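Local coordinates for cellulose binding protein (Clavibacter michiganensis, PDB 4JJO), which forms the expansin part of a longer, probable endocellulase and binds plant cell-wall polysaccharide such as cellulose, an activity linked to wall loosening, at residues G44-G49 and G131-R136; V102-G107 and Y175-V180; D135-Q140 and L146-T151; V169-Q174 and S196-V201; P182-R185 and I191-T194. All coordinates share one frame; numbering follows the deposited sequence.

Contact 1 of 5, residues G44-G49 and G131-R136; sequences GAAACG and GNRIDR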
# COMPACT_ATOMS: atom_id res chain seq x y z
N GLY A 44 -10.16 -5.14 -1.50
CA GLY A 44 -9.41 -6.03 -2.36
C GLY A 44 -7.97 -5.57 -2.52
O GLY A 44 -7.37 -5.77 -3.58
N ALA A 45 -7.43 -4.96 -1.47
CA ALA A 45 -6.05 -4.49 -1.42
C ALA A 45 -5.86 -3.14 -2.10
O ALA A 45 -4.74 -2.63 -2.17
CB ALA A 45 -5.11 -5.53 -2.01
N ALA A 46 -6.93 -2.54 -2.60
CA ALA A 46 -6.83 -1.23 -3.25
C ALA A 46 -6.44 -0.14 -2.25
O ALA A 46 -5.91 0.90 -2.63
CB ALA A 46 -8.14 -0.88 -3.94
N ALA A 47 -6.70 -0.38 -0.97
CA ALA A 47 -6.35 0.57 0.07
C ALA A 47 -4.88 0.47 0.46
O ALA A 47 -4.34 1.36 1.13
CB ALA A 47 -7.23 0.36 1.29
N CYS A 48 -4.22 -0.61 0.05
CA CYS A 48 -2.82 -0.81 0.41
C CYS A 48 -1.96 0.38 -0.02
O CYS A 48 -2.11 0.89 -1.13
CB CYS A 48 -2.29 -2.09 -0.23
SG CYS A 48 -3.02 -3.57 0.47
N GLY A 49 -1.09 0.81 0.89
CA GLY A 49 -0.16 1.88 0.60
C GLY A 49 -0.70 3.27 0.91
O GLY A 49 0.07 4.23 0.97
N GLY A 131 1.02 6.71 -2.91
CA GLY A 131 0.41 7.65 -1.98
C GLY A 131 -1.10 7.51 -1.90
O GLY A 131 -1.68 7.53 -0.81
N ASN A 132 -1.74 7.37 -3.06
CA ASN A 132 -3.19 7.18 -3.12
C ASN A 132 -3.51 5.81 -3.70
O ASN A 132 -2.61 5.00 -3.92
CB ASN A 132 -3.82 8.28 -3.98
CG ASN A 132 -3.41 9.68 -3.55
OD1 ASN A 132 -3.90 10.21 -2.56
ND2 ASN A 132 -2.50 10.28 -4.31
N ARG A 133 -4.79 5.54 -3.94
CA ARG A 133 -5.18 4.28 -4.56
C ARG A 133 -4.73 4.24 -6.01
O ARG A 133 -4.75 5.25 -6.71
CB ARG A 133 -6.69 4.06 -4.48
CG ARG A 133 -7.23 3.88 -3.07
CD ARG A 133 -8.60 3.21 -3.07
NE ARG A 133 -9.10 2.99 -1.72
CZ ARG A 133 -10.14 2.22 -1.42
NH1 ARG A 133 -10.80 1.57 -2.37
NH2 ARG A 133 -10.52 2.09 -0.15
N ILE A 134 -4.32 3.05 -6.45
CA ILE A 134 -3.91 2.83 -7.83
C ILE A 134 -5.08 2.22 -8.59
O ILE A 134 -5.69 1.25 -8.13
CB ILE A 134 -2.69 1.89 -7.89
CG1 ILE A 134 -1.46 2.60 -7.33
CG2 ILE A 134 -2.43 1.44 -9.32
CD1 ILE A 134 -0.26 1.70 -7.14
N ASP A 135 -5.41 2.80 -9.74
CA ASP A 135 -6.55 2.35 -10.52
C ASP A 135 -6.16 1.21 -11.46
O ASP A 135 -6.90 0.24 -11.61
CB ASP A 135 -7.14 3.50 -11.34
CG ASP A 135 -8.35 3.07 -12.15
OD1 ASP A 135 -9.47 3.08 -11.61
OD2 ASP A 135 -8.17 2.73 -13.34
N ARG A 136 -5.01 1.33 -12.09
CA ARG A 136 -4.53 0.28 -12.98
C ARG A 136 -3.02 0.31 -13.18
O ARG A 136 -2.37 1.33 -12.99
CB ARG A 136 -5.23 0.36 -14.34
CG ARG A 136 -5.35 1.76 -14.92
CD ARG A 136 -6.22 1.73 -16.17
NE ARG A 136 -5.96 2.85 -17.07
CZ ARG A 136 -6.47 4.07 -16.94
NH1 ARG A 136 -7.28 4.36 -15.93
NH2 ARG A 136 -6.17 5.00 -17.83
O HOH W 1 -4.24 0.75 -4.78
O HOH W 2 -0.90 3.16 -3.15
O HOH W 3 1.96 4.82 -0.97

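Contact 2 of 5, residues V102-G107 and Y175-V180; sequences VRDPAG and YGRAVV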
# COMPACT_ATOMS: atom_id res chain seq x y z
N VAL A 102 -5.74 10.22 3.74
CA VAL A 102 -4.92 11.35 3.35
C VAL A 102 -4.81 11.43 1.83
O VAL A 102 -4.50 10.44 1.17
CB VAL A 102 -3.50 11.25 3.94
CG1 VAL A 102 -2.65 12.42 3.47
CG2 VAL A 102 -3.56 11.18 5.46
N ARG A 103 -5.06 12.61 1.28
CA ARG A 103 -4.85 12.84 -0.14
C ARG A 103 -3.43 13.32 -0.38
O ARG A 103 -2.94 14.21 0.32
CB ARG A 103 -5.85 13.86 -0.69
CG ARG A 103 -5.86 13.93 -2.20
CD ARG A 103 -7.03 14.76 -2.73
NE ARG A 103 -6.98 14.87 -4.19
CZ ARG A 103 -8.01 15.25 -4.94
NH1 ARG A 103 -9.18 15.55 -4.40
NH2 ARG A 103 -7.86 15.31 -6.26
N ASP A 104 -2.77 12.72 -1.37
CA ASP A 104 -1.40 13.08 -1.74
C ASP A 104 -0.49 13.26 -0.54
O ASP A 104 0.06 14.34 -0.34
CB ASP A 104 -1.39 14.35 -2.59
CG ASP A 104 -2.13 14.18 -3.90
OD1 ASP A 104 -2.55 13.04 -4.19
OD2 ASP A 104 -2.27 15.17 -4.65
N PRO A 105 -0.34 12.21 0.28
CA PRO A 105 0.56 12.23 1.43
C PRO A 105 2.02 12.39 1.02
O PRO A 105 2.44 11.81 0.01
CB PRO A 105 0.35 10.85 2.07
CG PRO A 105 -0.10 9.99 0.95
CD PRO A 105 -0.97 10.89 0.11
N ALA A 106 2.78 13.16 1.79
CA ALA A 106 4.21 13.26 1.57
C ALA A 106 4.84 11.88 1.70
O ALA A 106 4.42 11.07 2.53
CB ALA A 106 4.83 14.21 2.58
N GLY A 107 5.83 11.61 0.86
CA GLY A 107 6.53 10.34 0.90
C GLY A 107 7.60 10.27 -0.17
O GLY A 107 7.83 11.25 -0.89
N TYR A 175 -6.97 9.26 -9.43
CA TYR A 175 -7.30 10.60 -9.90
C TYR A 175 -6.91 10.80 -11.36
O TYR A 175 -6.93 11.91 -11.88
CB TYR A 175 -6.64 11.65 -9.00
CG TYR A 175 -7.12 11.56 -7.57
CD1 TYR A 175 -8.43 11.90 -7.24
CD2 TYR A 175 -6.28 11.13 -6.56
CE1 TYR A 175 -8.88 11.82 -5.95
CE2 TYR A 175 -6.73 11.04 -5.25
CZ TYR A 175 -8.03 11.39 -4.96
OH TYR A 175 -8.48 11.30 -3.66
N GLY A 176 -6.55 9.70 -12.02
CA GLY A 176 -6.29 9.70 -13.45
C GLY A 176 -4.88 10.11 -13.82
O GLY A 176 -4.54 10.21 -15.00
N ARG A 177 -4.04 10.33 -12.82
CA ARG A 177 -2.66 10.73 -13.05
C ARG A 177 -1.81 9.51 -13.33
O ARG A 177 -1.94 8.48 -12.67
CB ARG A 177 -2.12 11.48 -11.84
CG ARG A 177 -2.96 12.69 -11.46
CD ARG A 177 -2.44 13.39 -10.21
NE ARG A 177 -2.56 12.54 -9.03
CZ ARG A 177 -2.47 12.98 -7.78
NH1 ARG A 177 -2.26 14.27 -7.53
NH2 ARG A 177 -2.60 12.13 -6.77
N ALA A 178 -0.94 9.61 -14.33
CA ALA A 178 -0.13 8.47 -14.76
C ALA A 178 1.36 8.75 -14.67
O ALA A 178 1.82 9.86 -14.93
CB ALA A 178 -0.49 8.08 -16.18
N VAL A 179 2.11 7.72 -14.29
CA VAL A 179 3.56 7.74 -14.41
C VAL A 179 4.01 6.59 -15.29
O VAL A 179 3.48 5.48 -15.20
CB VAL A 179 4.27 7.62 -13.04
CG1 VAL A 179 4.00 8.85 -12.19
CG2 VAL A 179 3.86 6.35 -12.32
N VAL A 180 4.98 6.86 -16.16
CA VAL A 180 5.55 5.83 -17.01
C VAL A 180 6.97 5.56 -16.55
O VAL A 180 7.79 6.48 -16.47
CB VAL A 180 5.54 6.24 -18.49
CG1 VAL A 180 6.29 5.23 -19.33
CG2 VAL A 180 4.11 6.40 -18.98

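Contact 3 of 5, residues D135-Q140 and L146-T151; sequences DRVEIQ and LPLTRT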
# COMPACT_ATOMS: atom_id res chain seq x y z
N ASP A 135 -5.41 2.80 -9.74
CA ASP A 135 -6.55 2.35 -10.52
C ASP A 135 -6.16 1.21 -11.46
O ASP A 135 -6.90 0.24 -11.61
CB ASP A 135 -7.14 3.50 -11.34
CG ASP A 135 -8.35 3.07 -12.15
OD1 ASP A 135 -9.47 3.08 -11.61
OD2 ASP A 135 -8.17 2.73 -13.34
N ARG A 136 -5.01 1.33 -12.09
CA ARG A 136 -4.53 0.28 -12.98
C ARG A 136 -3.02 0.31 -13.18
O ARG A 136 -2.37 1.33 -12.99
CB ARG A 136 -5.23 0.36 -14.34
CG ARG A 136 -5.35 1.76 -14.92
CD ARG A 136 -6.22 1.73 -16.17
NE ARG A 136 -5.96 2.85 -17.07
CZ ARG A 136 -6.47 4.07 -16.94
NH1 ARG A 136 -7.28 4.36 -15.93
NH2 ARG A 136 -6.17 5.00 -17.83
N VAL A 137 -2.48 -0.85 -13.55
CA VAL A 137 -1.06 -1.02 -13.80
C VAL A 137 -0.90 -1.77 -15.10
O VAL A 137 -1.53 -2.81 -15.30
CB VAL A 137 -0.39 -1.81 -12.66
CG1 VAL A 137 1.07 -2.11 -12.99
CG2 VAL A 137 -0.50 -1.06 -11.34
N GLU A 138 -0.07 -1.24 -16.00
CA GLU A 138 0.11 -1.84 -17.32
C GLU A 138 1.59 -2.02 -17.65
O GLU A 138 2.43 -1.22 -17.25
CB GLU A 138 -0.53 -0.95 -18.39
CG GLU A 138 -2.05 -0.84 -18.29
CD GLU A 138 -2.59 0.33 -19.10
OE1 GLU A 138 -2.30 1.48 -18.73
OE2 GLU A 138 -3.29 0.09 -20.10
N ILE A 139 1.89 -3.08 -18.40
CA ILE A 139 3.23 -3.32 -18.90
C ILE A 139 3.24 -3.17 -20.42
O ILE A 139 2.33 -3.63 -21.10
CB ILE A 139 3.75 -4.72 -18.53
CG1 ILE A 139 3.90 -4.84 -17.01
CG2 ILE A 139 5.08 -4.99 -19.22
CD1 ILE A 139 4.40 -6.20 -16.54
N GLN A 140 4.28 -2.52 -20.94
CA GLN A 140 4.36 -2.25 -22.37
C GLN A 140 4.57 -3.52 -23.16
O GLN A 140 5.40 -4.36 -22.81
CB GLN A 140 5.49 -1.25 -22.66
CG GLN A 140 5.43 -0.67 -24.06
CD GLN A 140 6.08 0.70 -24.15
OE1 GLN A 140 7.12 0.95 -23.53
NE2 GLN A 140 5.47 1.59 -24.91
N LEU A 146 -0.30 -4.12 -21.84
CA LEU A 146 -0.92 -5.28 -21.24
C LEU A 146 -1.35 -4.94 -19.81
O LEU A 146 -0.52 -4.58 -18.98
CB LEU A 146 0.05 -6.46 -21.22
CG LEU A 146 -0.52 -7.77 -20.66
CD1 LEU A 146 -1.50 -8.39 -21.64
CD2 LEU A 146 0.60 -8.75 -20.33
N PRO A 147 -2.66 -5.03 -19.53
CA PRO A 147 -3.17 -4.67 -18.20
C PRO A 147 -2.95 -5.77 -17.17
O PRO A 147 -3.18 -6.95 -17.46
CB PRO A 147 -4.67 -4.48 -18.45
CG PRO A 147 -4.97 -5.38 -19.58
CD PRO A 147 -3.75 -5.40 -20.45
N LEU A 148 -2.50 -5.39 -15.98
CA LEU A 148 -2.28 -6.35 -14.91
C LEU A 148 -3.52 -6.49 -14.03
O LEU A 148 -4.39 -5.61 -14.01
CB LEU A 148 -1.07 -5.95 -14.06
CG LEU A 148 0.25 -5.74 -14.80
CD1 LEU A 148 1.39 -5.56 -13.82
CD2 LEU A 148 0.52 -6.90 -15.74
N THR A 149 -3.59 -7.60 -13.32
CA THR A 149 -4.71 -7.92 -12.45
C THR A 149 -4.35 -7.63 -11.00
O THR A 149 -3.32 -8.08 -10.51
CB THR A 149 -5.10 -9.40 -12.60
OG1 THR A 149 -5.53 -9.65 -13.94
CG2 THR A 149 -6.21 -9.78 -11.63
N ARG A 150 -5.19 -6.86 -10.32
CA ARG A 150 -4.95 -6.53 -8.92
C ARG A 150 -5.24 -7.74 -8.03
O ARG A 150 -6.36 -8.23 -8.00
CB ARG A 150 -5.84 -5.36 -8.47
CG ARG A 150 -5.52 -4.85 -7.07
CD ARG A 150 -6.70 -4.16 -6.41
NE ARG A 150 -7.25 -3.05 -7.20
CZ ARG A 150 -6.77 -1.81 -7.19
NH1 ARG A 150 -5.71 -1.49 -6.46
NH2 ARG A 150 -7.35 -0.88 -7.94
N THR A 151 -4.22 -8.21 -7.32
CA THR A 151 -4.41 -9.28 -6.36
C THR A 151 -4.92 -8.70 -5.04
O THR A 151 -4.84 -7.49 -4.82
CB THR A 151 -3.11 -10.06 -6.06
OG1 THR A 151 -2.23 -9.26 -5.27
CG2 THR A 151 -2.41 -10.48 -7.35
O HOH W 4 -9.57 -0.41 -10.03

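Contact 4 of 5, residues V169-Q174 and S196-V201; sequences VKVTDQ and SRFYPV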
# COMPACT_ATOMS: atom_id res chain seq x y z
N VAL A 169 6.60 0.25 -17.32
CA VAL A 169 5.38 0.09 -16.55
C VAL A 169 4.63 1.41 -16.42
O VAL A 169 5.21 2.42 -16.04
CB VAL A 169 5.69 -0.44 -15.13
CG1 VAL A 169 4.41 -0.56 -14.32
CG2 VAL A 169 6.41 -1.77 -15.21
N LYS A 170 3.34 1.38 -16.75
CA LYS A 170 2.50 2.55 -16.59
C LYS A 170 1.55 2.37 -15.42
O LYS A 170 0.76 1.42 -15.39
CB LYS A 170 1.70 2.82 -17.86
CG LYS A 170 0.79 4.03 -17.74
CD LYS A 170 0.59 4.71 -19.08
CE LYS A 170 -0.03 3.77 -20.09
NZ LYS A 170 -0.28 4.46 -21.38
N VAL A 171 1.62 3.29 -14.47
CA VAL A 171 0.77 3.26 -13.30
C VAL A 171 -0.13 4.50 -13.28
O VAL A 171 0.36 5.63 -13.30
CB VAL A 171 1.60 3.20 -12.01
CG1 VAL A 171 0.69 3.02 -10.80
CG2 VAL A 171 2.61 2.07 -12.09
N THR A 172 -1.43 4.26 -13.24
CA THR A 172 -2.42 5.34 -13.22
C THR A 172 -3.15 5.30 -11.88
O THR A 172 -3.63 4.25 -11.47
CB THR A 172 -3.45 5.16 -14.35
OG1 THR A 172 -2.77 4.96 -15.60
CG2 THR A 172 -4.36 6.38 -14.46
N ASP A 173 -3.23 6.44 -11.20
CA ASP A 173 -3.85 6.47 -9.88
C ASP A 173 -5.33 6.80 -9.97
O ASP A 173 -5.86 7.06 -11.05
CB ASP A 173 -3.11 7.44 -8.94
CG ASP A 173 -3.28 8.90 -9.34
OD1 ASP A 173 -4.18 9.23 -10.14
OD2 ASP A 173 -2.51 9.74 -8.81
N GLN A 174 -6.00 6.78 -8.82
CA GLN A 174 -7.45 6.97 -8.76
C GLN A 174 -7.91 8.33 -9.29
O GLN A 174 -9.09 8.53 -9.57
CB GLN A 174 -7.93 6.81 -7.32
CG GLN A 174 -7.30 7.77 -6.33
CD GLN A 174 -7.83 7.60 -4.92
OE1 GLN A 174 -7.08 7.26 -4.00
NE2 GLN A 174 -9.12 7.85 -4.74
N SER A 196 10.14 9.01 -10.42
CA SER A 196 8.79 9.47 -10.69
C SER A 196 7.94 9.71 -9.44
O SER A 196 8.08 9.02 -8.43
CB SER A 196 8.07 8.48 -11.61
OG SER A 196 8.66 8.49 -12.90
N ARG A 197 7.07 10.71 -9.55
CA ARG A 197 6.12 11.05 -8.50
C ARG A 197 4.78 11.39 -9.14
O ARG A 197 4.74 11.89 -10.26
CB ARG A 197 6.60 12.28 -7.72
CG ARG A 197 7.74 12.01 -6.75
CD ARG A 197 8.15 13.30 -6.04
NE ARG A 197 9.33 13.11 -5.20
CZ ARG A 197 9.30 12.65 -3.96
NH1 ARG A 197 8.15 12.32 -3.39
NH2 ARG A 197 10.43 12.53 -3.27
N PHE A 198 3.69 11.11 -8.43
CA PHE A 198 2.36 11.48 -8.90
C PHE A 198 2.06 12.93 -8.55
O PHE A 198 1.19 13.55 -9.15
CB PHE A 198 1.30 10.57 -8.28
CG PHE A 198 1.26 9.20 -8.87
CD1 PHE A 198 0.56 8.96 -10.04
CD2 PHE A 198 1.92 8.14 -8.27
CE1 PHE A 198 0.52 7.70 -10.60
CE2 PHE A 198 1.89 6.88 -8.82
CZ PHE A 198 1.18 6.66 -9.99
N TYR A 199 2.80 13.47 -7.57
CA TYR A 199 2.61 14.84 -7.12
C TYR A 199 3.90 15.33 -6.46
O TYR A 199 4.70 14.53 -5.99
CB TYR A 199 1.44 14.92 -6.14
CG TYR A 199 1.46 13.85 -5.09
CD1 TYR A 199 2.08 14.06 -3.86
CD2 TYR A 199 0.86 12.62 -5.31
CE1 TYR A 199 2.10 13.08 -2.90
CE2 TYR A 199 0.88 11.63 -4.35
CZ TYR A 199 1.50 11.87 -3.14
OH TYR A 199 1.52 10.89 -2.18
N PRO A 200 4.11 16.66 -6.42
CA PRO A 200 5.38 17.21 -5.94
C PRO A 200 5.62 17.15 -4.44
O PRO A 200 4.68 17.01 -3.65
CB PRO A 200 5.31 18.68 -6.37
CG PRO A 200 3.87 18.98 -6.50
CD PRO A 200 3.21 17.71 -6.94
N VAL A 201 6.89 17.25 -4.07
CA VAL A 201 7.28 17.54 -2.70
C VAL A 201 7.18 19.05 -2.51
O VAL A 201 7.40 19.81 -3.45
CB VAL A 201 8.74 17.12 -2.42
CG1 VAL A 201 8.96 15.66 -2.78
CG2 VAL A 201 9.71 18.01 -3.18

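Contact 5 of 5, residues P182-R185 and I191-T194; sequences PGLR and IQRT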
# COMPACT_ATOMS: atom_id res chain seq x y z
N PRO A 182 10.26 3.58 -17.30
CA PRO A 182 11.09 2.81 -18.23
C PRO A 182 12.30 2.16 -17.58
O PRO A 182 12.72 2.54 -16.49
CB PRO A 182 11.56 3.87 -19.22
CG PRO A 182 11.64 5.10 -18.41
CD PRO A 182 10.50 5.03 -17.43
N GLY A 183 12.86 1.17 -18.27
CA GLY A 183 14.16 0.62 -17.90
C GLY A 183 14.14 -0.31 -16.71
O GLY A 183 15.20 -0.66 -16.18
N LEU A 184 12.95 -0.71 -16.28
CA LEU A 184 12.84 -1.62 -15.15
C LEU A 184 13.36 -3.00 -15.53
O LEU A 184 13.21 -3.44 -16.67
CB LEU A 184 11.39 -1.72 -14.68
CG LEU A 184 10.80 -0.43 -14.10
CD1 LEU A 184 9.33 -0.63 -13.77
CD2 LEU A 184 11.58 0.01 -12.87
N ARG A 185 13.97 -3.68 -14.57
CA ARG A 185 14.57 -4.98 -14.82
C ARG A 185 13.70 -6.10 -14.27
O ARG A 185 12.95 -5.90 -13.31
CB ARG A 185 15.96 -5.05 -14.19
CG ARG A 185 16.97 -4.14 -14.86
CD ARG A 185 18.27 -4.03 -14.08
NE ARG A 185 18.12 -3.19 -12.90
CZ ARG A 185 17.95 -3.64 -11.66
NH1 ARG A 185 17.82 -2.77 -10.66
NH2 ARG A 185 17.91 -4.94 -11.39
N ILE A 191 13.72 -3.98 -4.72
CA ILE A 191 12.99 -2.72 -4.71
C ILE A 191 13.68 -1.76 -5.67
O ILE A 191 14.77 -1.26 -5.40
CB ILE A 191 12.93 -2.09 -3.31
CG1 ILE A 191 12.19 -3.02 -2.34
CG2 ILE A 191 12.23 -0.74 -3.37
CD1 ILE A 191 12.29 -2.61 -0.89
N GLN A 192 13.03 -1.53 -6.81
CA GLN A 192 13.58 -0.67 -7.85
C GLN A 192 12.99 0.73 -7.75
O GLN A 192 11.87 0.98 -8.19
CB GLN A 192 13.30 -1.25 -9.24
CG GLN A 192 14.02 -2.55 -9.52
CD GLN A 192 13.78 -3.05 -10.93
OE1 GLN A 192 14.25 -2.46 -11.90
NE2 GLN A 192 13.02 -4.14 -11.05
N ARG A 193 13.76 1.63 -7.17
CA ARG A 193 13.32 3.01 -6.97
C ARG A 193 13.42 3.80 -8.26
O ARG A 193 14.35 3.62 -9.04
CB ARG A 193 14.17 3.65 -5.87
CG ARG A 193 14.16 2.84 -4.60
CD ARG A 193 14.94 3.46 -3.47
NE ARG A 193 14.49 2.90 -2.20
CZ ARG A 193 14.94 1.77 -1.67
NH1 ARG A 193 15.87 1.05 -2.28
NH2 ARG A 193 14.45 1.35 -0.51
N THR A 194 12.44 4.67 -8.49
CA THR A 194 12.44 5.52 -9.68
C THR A 194 12.46 6.99 -9.28
O THR A 194 12.41 7.34 -8.10
CB THR A 194 11.21 5.28 -10.58
OG1 THR A 194 10.08 5.98 -10.06
CG2 THR A 194 10.90 3.79 -10.68

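Contact 1 of 5, residues G44-G49 and G131-R136
R133 lies along the backbone of A46 and A47, and this is the tight part of the contact. Its CG sits beside the backbone N, anti to the carbonyl carbon (chi1 -65°), and from there the chain runs extended to NE. That course takes it straight past the A46 carbonyl: R133 CG is 3.3 Å from A46 O. The guanidinium then turns one face to the peptide between A46 and A47. Two methyl groups finish the packing, A46 CB at 3.9 Å from R133 NH1 and A47 CB at 4.0 Å from R133 NH2. The two alanines are the middle residues of a type I turn, closed by the bond from C48 N to A45 O.

The looser side is wet: there the two backbones are linked through water, by three separate bridges. A46 O belongs to both sides, since R133 CG packs on it and the first water gives it a hydrogen. That same water accepts from I134 N, which lies 2.8 Å away. A second donates to N132 O at 2.6 Å and, by a long bond of 3.3 Å, to C48 O. The third joins G49 O to G131 N in the same donor-acceptor fashion as the first.

The contact lies between the two expansin domains. The loop between helix 39-42 and strand 51-56, tied by the C48-C23 disulfide, faces the start of strand 134-141, which pairs with strand 167-173 through D135 and R136.

Contact 2 of 5, residues V102-G107 and Y175-V180
The R103 guanidinium lies flat on one face of the Y175 ring, planes 5° apart and centres 4.0 Å apart, in a stacked cation-pi pair. At its edge, the R177 guanidinium takes the D104 carboxylate end-on in a bidentate salt bridge. Both motifs join the linker that follows the barrel strand 95-101 to the turn ahead of strand 178-184 in the C-terminal domain.

R103 arrives over the ring as an extended chain, with CG placed opposite the backbone N (chi1 -168°). NE passes near Y175 CZ, and R103 NH2 sits 3.6 Å from Y175 CD1, toward the rim of the ring.

In the salt bridge both acceptors lie nearly in the guanidinium plane, and the bonds are almost straight. They reach the syn side of each oxygen but from about 28° out of the carboxylate plane, so the two flat groups are somewhat twisted. R177 NE also forms a salt bridge with D173 OD2, so D173 and D104 together hold the guanidinium in place from two directions; D104 OD1 takes a further bond from N132 ND2. The shorter arm of the pair runs from R177 NH2 to D104 OD1 at 2.7 Å, the other from R177 NH1 to D104 OD2 at 3.0 Å.

Contact 3 of 5, residues D135-Q140 and L146-T151
V137 and I139 both lean on L148 across a beta hairpin, the antiparallel pair formed by strands 134-141 and 144-150 in the C-terminal domain. The leucine forks between them. Its CD1 branch meets V137 CG1 at 3.6 Å, and its CD2 branch meets I139 CD1 at 4.0 Å, each pair of side chains meeting at a slant. V137 offers CG1 because that methyl stands opposite the backbone N (chi1 174°), while I139 reaches over with the far end of its longer branch. L148 CB and CG also come close to V137 O, beside the L148 N bond. W156, L125 and V127 pack against the same cluster, which makes it part of the hydrophobic interior of the domain.

On the other face of the hairpin the side chains are more exposed. There E138 lays its CG over the P147 backbone, 4.0 Å from P147 CA, in the non-hydrogen-bonded pair.

Backbone bonds set the register. I139 and L146 form the hydrogen-bonded pair and exchange both N-H...O bonds; the L146 carbonyl receives a CA-H contact from E138. Two residues on, L148 N bonds V137 O at 2.8 Å. P147, lacking an N-H, falls where none is called for.

Beyond L148 the strands part; on the side of strand 167-173, D135 and R136 form a classic bulge opposite T172. R150 bridges the widening gap: its chain bends at chi3 (-56°), and NH2 donates to I134 O. The same R150 NH2 gives a bond to a water 3.1 Å away, in the guanidinium plane, and that water donates to D135 O at 3.2 Å.

Contact 4 of 5, residues V169-Q174 and S196-V201
F198 puts its ring against V171 and D173, near the end of strand 167-173 in the immunoglobulin-like beta sandwich of the C-terminal domain. The phenylalanine belongs to the tail that follows the last strand, 191-193, and it packs that tail against the sheet. With CG opposite the carbonyl carbon (chi1 -75°), the side chain points to the strand.

F198 CB passes D173 OD2 at 3.9 Å, and CG stays about as near to the same oxygen. The carboxylate lies over one face of the ring, D173 OD2 closest to F198 CD1 at 3.4 Å. The carboxylate and ring planes are only 25° apart, and the two side chains slide past each other in opposite directions, D173 CB lying over the same face. CE1 then runs up to the strand itself: V171 O meets it at the ring edge, near the ring plane. At the tip CZ touches V171 CG1 at 3.8 Å, the valine crossing the phenylalanine roughly at a right angle. V179, on the neighbouring strand, also packs against this ring.

D173 has its CG between the backbone N and the carbonyl carbon (chi1 69°), which turns the carboxylate toward F198. That carboxylate has polar partners beyond the phenylalanine: R177 NE forms a salt bridge with OD2, and Y175 N bonds OD1. The closest approach to the strand backbone is F198 CE1 to V171 O, at 3.4 Å.

Contact 5 of 5, residues P182-R185 and I191-T194
Q192 stretches its side chain out to meet the backbone of R185: CG stands opposite the carbonyl carbon (chi1 -66°), and the chain continues extended to CD. The amide is set beside a peptide segment that offers both a donor and an acceptor. R185 N gives its hydrogen to Q192 OE1 at 2.9 Å, almost straight, in the plane of the side-chain carbonyl and on a lone pair. Q192 NE2 returns a bond to R185 O, also 2.9 Å long but more bent, at 152°, with the donor tilted out of the R185 carbonyl plane. Two bonds to one residue fix the rotation of the amide and tell its oxygen from its nitrogen, and the amide pairs with R185 N and O much as the peptide of a neighbouring strand would.

Two further groups pack round OE1. R185 bends at chi3 (-75°) and lays one face of its guanidinium over Q192 OE1, NH1 coming to 3.8 Å; the charge is met by E190, in a salt bridge with NH1. L184, just before R185, brings CD2 to 3.8 Å from Q192 OE1 and, more loosely, to 4.4 Å from T194 CG2. T194 OG1 bonds to V110 O.

Just ahead of L184 the strand kinks: G183 and L184 both face L167, a G1 beta bulge, with the positive phi at G183 that such bulges favour. Strands 178-184 and 191-193 are the edges of their antiparallel sheet, and a side chain of one reaches the residue just past the other, consistent with the immunoglobulin-like sandwich of an expansin C-terminal domain.

How the contacts relate
Contacts 1 and 2 join the two domains: one pairs a loop of the N-terminal domain with the start of strand 134-141, the other the linker with the turn before strand 178-184. Their centres are 10 Å apart, and N132 ND2 bonds D104 OD1 between them. Contacts 3, 4 and 5 lie within the antiparallel sheet of the C-terminal domain and its tail. Contact 3 adjoins contact 1 on strand 134-141, and contact 4, about 5 Å from contact 2 between centres, adds the tail, with Y199 OH bonding P105 O. Contact 5, nested along the chain inside contact 4, lies farthest from the centre of the chain, about 18 Å. Linker, tail and sheet thus interlock where the domains meet.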